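PDB 5IG2: short-chain dehydrogenase/reductase SDR, which probably acts as an NAD-dependent oxidoreductase on the CH-OH group of donors and is seen here with NAD bound. Local coordinates for residues 173-178 / 256-261; 115-120 / 212-217. All blocks are in the same frame, centred on the assembly; numbering follows the deposited sequence.

Interactions 1 and 2 lie on opposite sides of the centre of the chain. Their centres are 28 Å apart, and their nearest atoms come to about 9 Å without touching. Interaction 2 is the closer one to the cofactor: the W117 side chain is about 5 Å from the bound NAD. In interaction 1 the side chain of T175 is about 11 Å from NAD and about 9 Å from that of K168, an NAD-binding residue on the same helix. Along the chain the segments alternate, 115-120, 173-178, 212-217 and 256-261. Helices 112-140 and 162-185, which carry the first segment of each contact, both reach the second subunit of the assembly.

Interaction 1: residues 173-178 / 256-261; sequences SLTETL and RRFYIL
F258 sets the rim of its ring against the helix backbone at T175 and E176. Its CZ is 3.5 Å from E176 N, and its CE1 is 3.4 Å from T175 O. Both backbone atoms lie at the ring edge, near its plane. CG anti to the backbone N (chi1 179°) sends the F258 ring out to the helix. There T175 CG2 reaches F258 CE1 at 3.6 Å, while E176 CG meets F258 CE2 at 3.7 Å on the other side of CZ.

E176 then runs extended past F258 to Y259. The hydroxyl Y259 OH donates a hydrogen bond of 2.7 Å to E176 OE2, arriving from above the carboxylate plane. Ring and carboxylate stand nearly perpendicular, at 81°. E176 OE1 makes a salt bridge to R273 and a hydrogen bond to S157, both of the second subunit. Within 256-261, F258 CD2 lies 3.4 Å above the plane of the Y259 ring, over its centre, and so sits over one face.

The contact joins helix 162-185 to strand 259-260, an outermost strand of the parallel sheet within this chain. Strand 189-194 lies next to strand 259-260, and its L193 touches both T175 and F258.

Interaction 2: residues 115-120 / 212-217; sequences WAWVFG and EALRNE
Between the two segments, L214 makes all the contacts, and they are apolar. Its two methyl groups are shared between two consecutive helix residues. CD1 takes W117, lying 3.8 Å from W117 CA and 3.9 Å from W117 CB. CD2 takes A116, at 4.2 Å from A116 CB. The L214 chain leaves with CG anti to its carbonyl carbon (chi1 -64°), and both methyls end up at the helix. W117 meets L214 with CA and CB; with CG opposite the backbone N (chi1 177°) the indole leads away from L214. The W117 side chain also touches V101, R210 and P211. L214 also touches N113, one turn before W117. A116 is exposed, whereas W117 is buried.

No hydrogen bond joins the two segments. The polar links run from 214-216 to residues just before 115-120 and to R210. N216 OD1 bonds to S111 OG, and N216 ND2 bonds to D114 OD1, so this amide uses both ends near the start of helix 112-140. R215 O accepts from N113 ND2, and L214 O accepts from R210 NH1. Inside the loop, R215 N bonds to E212 O at 3.1 Å and closes a short turn that contains L214.

The W117 side chain is about 7 Å from the side chain of D71 and about 8 Å from that of R208, both NAD-binding residues. The segment 212-217 belongs to the long connection between strand 189-194 and helix 222-236. In short-chain dehydrogenases the connection after the sixth strand of the Rossmann fold commonly forms a mobile loop over the cofactor and substrate. The arrangement is consistent with that loop being laid against the start of helix 112-140, beside the NAD pocket.

Interaction 1: residues 173-178 / 256-261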
loop_
_atom_site.group_PDB
_atom_site.type_symbol
_atom_site.label_atom_id
_atom_site.label_comp_id
_atom_site.label_asym_id
_atom_site.label_seq_id
_atom_site.Cartn_x
_atom_site.Cartn_y
_atom_site.Cartn_z
ATOM N N SER B 173 -53.026 0.857 35.171
ATOM C CA SER B 173 -53.996 0.515 36.206
ATOM C C SER B 173 -54.679 -0.819 35.926
ATOM O O SER B 173 -54.981 -1.570 36.866
ATOM C CB SER B 173 -55.042 1.612 36.346
ATOM O OG SER B 173 -55.967 1.244 37.347
ATOM N N LEU B 174 -54.961 -1.133 34.654
ATOM C CA LEU B 174 -55.574 -2.431 34.389
ATOM C C LEU B 174 -54.628 -3.548 34.791
ATOM O O LEU B 174 -55.065 -4.580 35.308
ATOM C CB LEU B 174 -56.002 -2.567 32.922
ATOM C CG LEU B 174 -55.041 -2.910 31.786
ATOM C CD1 LEU B 174 -54.723 -4.402 31.706
ATOM C CD2 LEU B 174 -55.640 -2.459 30.464
ATOM N N THR B 175 -53.321 -3.340 34.604
ATOM C CA THR B 175 -52.361 -4.377 34.951
ATOM C C THR B 175 -52.185 -4.465 36.462
ATOM O O THR B 175 -52.061 -5.564 37.014
ATOM C CB THR B 175 -51.024 -4.110 34.243
ATOM O OG1 THR B 175 -51.253 -3.915 32.833
ATOM C CG2 THR B 175 -50.029 -5.290 34.445
ATOM N N GLU B 176 -52.175 -3.317 37.146
ATOM C CA GLU B 176 -52.164 -3.334 38.604
ATOM C C GLU B 176 -53.380 -4.070 39.150
ATOM O O GLU B 176 -53.271 -4.831 40.121
ATOM C CB GLU B 176 -52.118 -1.905 39.154
ATOM C CG GLU B 176 -50.783 -1.190 38.943
ATOM C CD GLU B 176 -50.823 0.278 39.358
ATOM O OE1 GLU B 176 -51.917 0.784 39.699
ATOM O OE2 GLU B 176 -49.752 0.924 39.362
ATOM N N THR B 177 -54.552 -3.847 38.546
ATOM C CA THR B 177 -55.747 -4.543 39.005
ATOM C C THR B 177 -55.657 -6.030 38.716
ATOM O O THR B 177 -56.057 -6.855 39.548
ATOM C CB THR B 177 -56.998 -3.975 38.346
ATOM O OG1 THR B 177 -56.973 -2.548 38.424
ATOM C CG2 THR B 177 -58.230 -4.511 39.072
ATOM N N LEU B 178 -55.152 -6.385 37.533
ATOM C CA LEU B 178 -54.974 -7.790 37.193
ATOM C C LEU B 178 -54.066 -8.485 38.201
ATOM O O LEU B 178 -54.292 -9.653 38.548
ATOM C CB LEU B 178 -54.399 -7.903 35.782
ATOM C CG LEU B 178 -54.058 -9.302 35.260
ATOM C CD1 LEU B 178 -55.320 -10.150 35.140
ATOM C CD2 LEU B 178 -53.317 -9.191 33.916
ATOM N N ARG B 256 -40.641 -12.762 39.054
ATOM C CA ARG B 256 -42.059 -12.399 39.117
ATOM C C ARG B 256 -42.256 -11.019 39.727
ATOM O O ARG B 256 -43.200 -10.779 40.480
ATOM C CB ARG B 256 -42.865 -13.463 39.869
ATOM C CG ARG B 256 -42.914 -14.802 39.122
ATOM C CD ARG B 256 -43.776 -15.809 39.843
ATOM N NE ARG B 256 -43.834 -17.097 39.150
ATOM C CZ ARG B 256 -42.923 -18.062 39.284
ATOM N NH1 ARG B 256 -41.867 -17.881 40.066
ATOM N NH2 ARG B 256 -43.059 -19.209 38.631
ATOM N N ARG B 257 -41.361 -10.100 39.387
ATOM C CA ARG B 257 -41.483 -8.724 39.847
ATOM C C ARG B 257 -42.491 -7.980 38.980
ATOM O O ARG B 257 -42.471 -8.093 37.752
ATOM C CB ARG B 257 -40.126 -8.022 39.799
ATOM C CG ARG B 257 -40.182 -6.577 40.259
ATOM C CD ARG B 257 -38.803 -5.961 40.422
ATOM N NE ARG B 257 -38.340 -5.295 39.210
ATOM C CZ ARG B 257 -37.333 -5.728 38.455
ATOM N NH1 ARG B 257 -36.676 -6.839 38.780
ATOM N NH2 ARG B 257 -36.977 -5.043 37.376
ATOM N N PHE B 258 -43.365 -7.201 39.622
ATOM C CA PHE B 258 -44.454 -6.555 38.891
ATOM C C PHE B 258 -43.984 -5.331 38.097
ATOM O O PHE B 258 -44.169 -5.264 36.878
ATOM C CB PHE B 258 -45.584 -6.162 39.852
ATOM C CG PHE B 258 -46.730 -5.477 39.162
ATOM C CD1 PHE B 258 -47.675 -6.217 38.471
ATOM C CD2 PHE B 258 -46.839 -4.093 39.165
ATOM C CE1 PHE B 258 -48.721 -5.588 37.812
ATOM C CE2 PHE B 258 -47.883 -3.460 38.499
ATOM C CZ PHE B 258 -48.822 -4.215 37.823
ATOM N N TYR B 259 -43.415 -4.330 38.773
ATOM C CA TYR B 259 -43.018 -3.092 38.104
ATOM C C TYR B 259 -41.668 -3.267 37.433
ATOM O O TYR B 259 -40.670 -3.554 38.105
ATOM C CB TYR B 259 -42.939 -1.931 39.094
ATOM C CG TYR B 259 -44.277 -1.463 39.600
ATOM C CD1 TYR B 259 -45.129 -0.726 38.780
ATOM C CD2 TYR B 259 -44.697 -1.767 40.892
ATOM C CE1 TYR B 259 -46.360 -0.296 39.239
ATOM C CE2 TYR B 259 -45.935 -1.346 41.362
ATOM C CZ TYR B 259 -46.761 -0.614 40.528
ATOM O OH TYR B 259 -47.977 -0.186 40.990
ATOM N N ILE B 260 -41.614 -3.050 36.129
ATOM C CA ILE B 260 -40.352 -3.098 35.403
ATOM C C ILE B 260 -40.077 -1.697 34.873
ATOM O O ILE B 260 -40.625 -1.295 33.838
ATOM C CB ILE B 260 -40.373 -4.131 34.280
ATOM C CG1 ILE B 260 -41.032 -5.422 34.794
ATOM C CG2 ILE B 260 -38.943 -4.359 33.800
ATOM C CD1 ILE B 260 -41.349 -6.440 33.715
ATOM N N LEU B 261 -39.234 -0.945 35.579
ATOM C CA LEU B 261 -38.816 0.392 35.170
ATOM C C LEU B 261 -37.392 0.258 34.652
ATOM O O LEU B 261 -36.430 0.337 35.411
ATOM C CB LEU B 261 -38.902 1.384 36.327
ATOM C CG LEU B 261 -40.204 2.158 36.526
ATOM C CD1 LEU B 261 -41.413 1.245 36.577
ATOM C CD2 LEU B 261 -40.124 2.992 37.804
#

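Interaction 2: residues 115-120 / 212-217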
loop_
_atom_site.group_PDB
_atom_site.type_symbol
_atom_site.label_atom_id
_atom_site.label_comp_id
_atom_site.label_asym_id
_atom_site.label_seq_id
_atom_site.Cartn_x
_atom_site.Cartn_y
_atom_site.Cartn_z
ATOM N N TRP B 115 -58.127 8.966 18.563
ATOM C CA TRP B 115 -58.480 8.305 19.815
ATOM C C TRP B 115 -58.819 6.836 19.584
ATOM O O TRP B 115 -58.347 5.958 20.312
ATOM C CB TRP B 115 -59.662 9.016 20.476
ATOM C CG TRP B 115 -59.356 10.358 21.070
ATOM C CD1 TRP B 115 -59.478 11.574 20.459
ATOM C CD2 TRP B 115 -58.917 10.624 22.409
ATOM N NE1 TRP B 115 -59.114 12.578 21.326
ATOM C CE2 TRP B 115 -58.771 12.024 22.530
ATOM C CE3 TRP B 115 -58.627 9.818 23.511
ATOM C CZ2 TRP B 115 -58.347 12.634 23.716
ATOM C CZ3 TRP B 115 -58.203 10.427 24.687
ATOM C CH2 TRP B 115 -58.066 11.820 24.779
ATOM N N ALA B 116 -59.666 6.555 18.590
ATOM C CA ALA B 116 -60.056 5.174 18.318
ATOM C C ALA B 116 -58.851 4.311 17.950
ATOM O O ALA B 116 -58.771 3.139 18.341
ATOM C CB ALA B 116 -61.094 5.139 17.197
ATOM N N TRP B 117 -57.918 4.862 17.174
ATOM C CA TRP B 117 -56.759 4.090 16.746
ATOM C C TRP B 117 -55.872 3.734 17.934
ATOM O O TRP B 117 -55.582 2.557 18.182
ATOM C CB TRP B 117 -55.967 4.882 15.707
ATOM C CG TRP B 117 -54.694 4.203 15.241
ATOM C CD1 TRP B 117 -54.521 2.876 14.966
ATOM C CD2 TRP B 117 -53.424 4.832 15.010
ATOM N NE1 TRP B 117 -53.223 2.643 14.561
ATOM C CE2 TRP B 117 -52.529 3.827 14.584
ATOM C CE3 TRP B 117 -52.958 6.150 15.119
ATOM C CZ2 TRP B 117 -51.190 4.099 14.257
ATOM C CZ3 TRP B 117 -51.621 6.421 14.805
ATOM C CH2 TRP B 117 -50.754 5.396 14.378
ATOM N N VAL B 118 -55.443 4.751 18.688
ATOM C CA VAL B 118 -54.501 4.525 19.783
ATOM C C VAL B 118 -55.133 3.658 20.859
ATOM O O VAL B 118 -54.499 2.734 21.382
ATOM C CB VAL B 118 -54.015 5.866 20.365
ATOM C CG1 VAL B 118 -53.032 5.630 21.518
ATOM C CG2 VAL B 118 -53.384 6.717 19.275
ATOM N N PHE B 119 -56.386 3.933 21.211
ATOM C CA PHE B 119 -56.990 3.141 22.272
ATOM C C PHE B 119 -57.314 1.733 21.798
ATOM O O PHE B 119 -57.261 0.784 22.593
ATOM C CB PHE B 119 -58.224 3.854 22.830
ATOM C CG PHE B 119 -57.896 4.756 23.994
ATOM C CD1 PHE B 119 -57.257 5.966 23.785
ATOM C CD2 PHE B 119 -58.173 4.365 25.296
ATOM C CE1 PHE B 119 -56.920 6.795 24.855
ATOM C CE2 PHE B 119 -57.848 5.181 26.370
ATOM C CZ PHE B 119 -57.221 6.401 26.150
ATOM N N GLY B 120 -57.611 1.569 20.507
ATOM C CA GLY B 120 -57.878 0.239 19.989
ATOM C C GLY B 120 -56.671 -0.674 20.089
ATOM O O GLY B 120 -56.796 -1.849 20.442
ATOM N N GLU B 212 -56.583 2.022 7.213
ATOM C CA GLU B 212 -57.095 3.017 6.276
ATOM C C GLU B 212 -58.383 3.647 6.789
ATOM O O GLU B 212 -58.615 4.847 6.602
ATOM C CB GLU B 212 -57.306 2.382 4.900
ATOM C CG GLU B 212 -57.981 3.287 3.863
ATOM C CD GLU B 212 -57.051 4.349 3.267
ATOM O OE1 GLU B 212 -57.559 5.256 2.561
ATOM O OE2 GLU B 212 -55.821 4.277 3.496
ATOM N N ALA B 213 -59.221 2.861 7.465
ATOM C CA ALA B 213 -60.496 3.386 7.934
ATOM C C ALA B 213 -60.332 4.468 8.998
ATOM O O ALA B 213 -61.253 5.260 9.201
ATOM C CB ALA B 213 -61.360 2.247 8.472
ATOM N N LEU B 214 -59.187 4.530 9.672
ATOM C CA LEU B 214 -58.964 5.536 10.698
ATOM C C LEU B 214 -58.039 6.657 10.239
ATOM O O LEU B 214 -57.556 7.427 11.075
ATOM C CB LEU B 214 -58.417 4.873 11.960
ATOM C CG LEU B 214 -59.411 3.887 12.581
ATOM C CD1 LEU B 214 -58.793 3.074 13.727
ATOM C CD2 LEU B 214 -60.645 4.641 13.045
ATOM N N ARG B 215 -57.786 6.778 8.937
ATOM C CA ARG B 215 -56.956 7.867 8.449
ATOM C C ARG B 215 -57.639 9.216 8.657
ATOM O O ARG B 215 -58.868 9.322 8.758
ATOM C CB ARG B 215 -56.638 7.691 6.972
ATOM C CG ARG B 215 -55.818 6.471 6.679
ATOM C CD ARG B 215 -54.829 6.732 5.564
ATOM N NE ARG B 215 -54.412 5.487 4.928
ATOM C CZ ARG B 215 -53.546 4.624 5.454
ATOM N NH1 ARG B 215 -53.240 3.518 4.788
ATOM N NH2 ARG B 215 -52.991 4.864 6.639
ATOM N N ASN B 216 -56.813 10.258 8.720
ATOM C CA ASN B 216 -57.275 11.634 8.865
ATOM C C ASN B 216 -57.260 12.308 7.501
ATOM O O ASN B 216 -56.220 12.338 6.832
ATOM C CB ASN B 216 -56.388 12.405 9.841
ATOM C CG ASN B 216 -56.472 11.862 11.251
ATOM O OD1 ASN B 216 -57.567 11.608 11.758
ATOM N ND2 ASN B 216 -55.316 11.669 11.892
ATOM N N GLU B 217 -58.407 12.845 7.087
ATOM C CA GLU B 217 -58.423 13.625 5.855
ATOM C C GLU B 217 -57.669 14.938 6.028
ATOM O O GLU B 217 -57.028 15.412 5.084
ATOM C CB GLU B 217 -59.866 13.880 5.406
#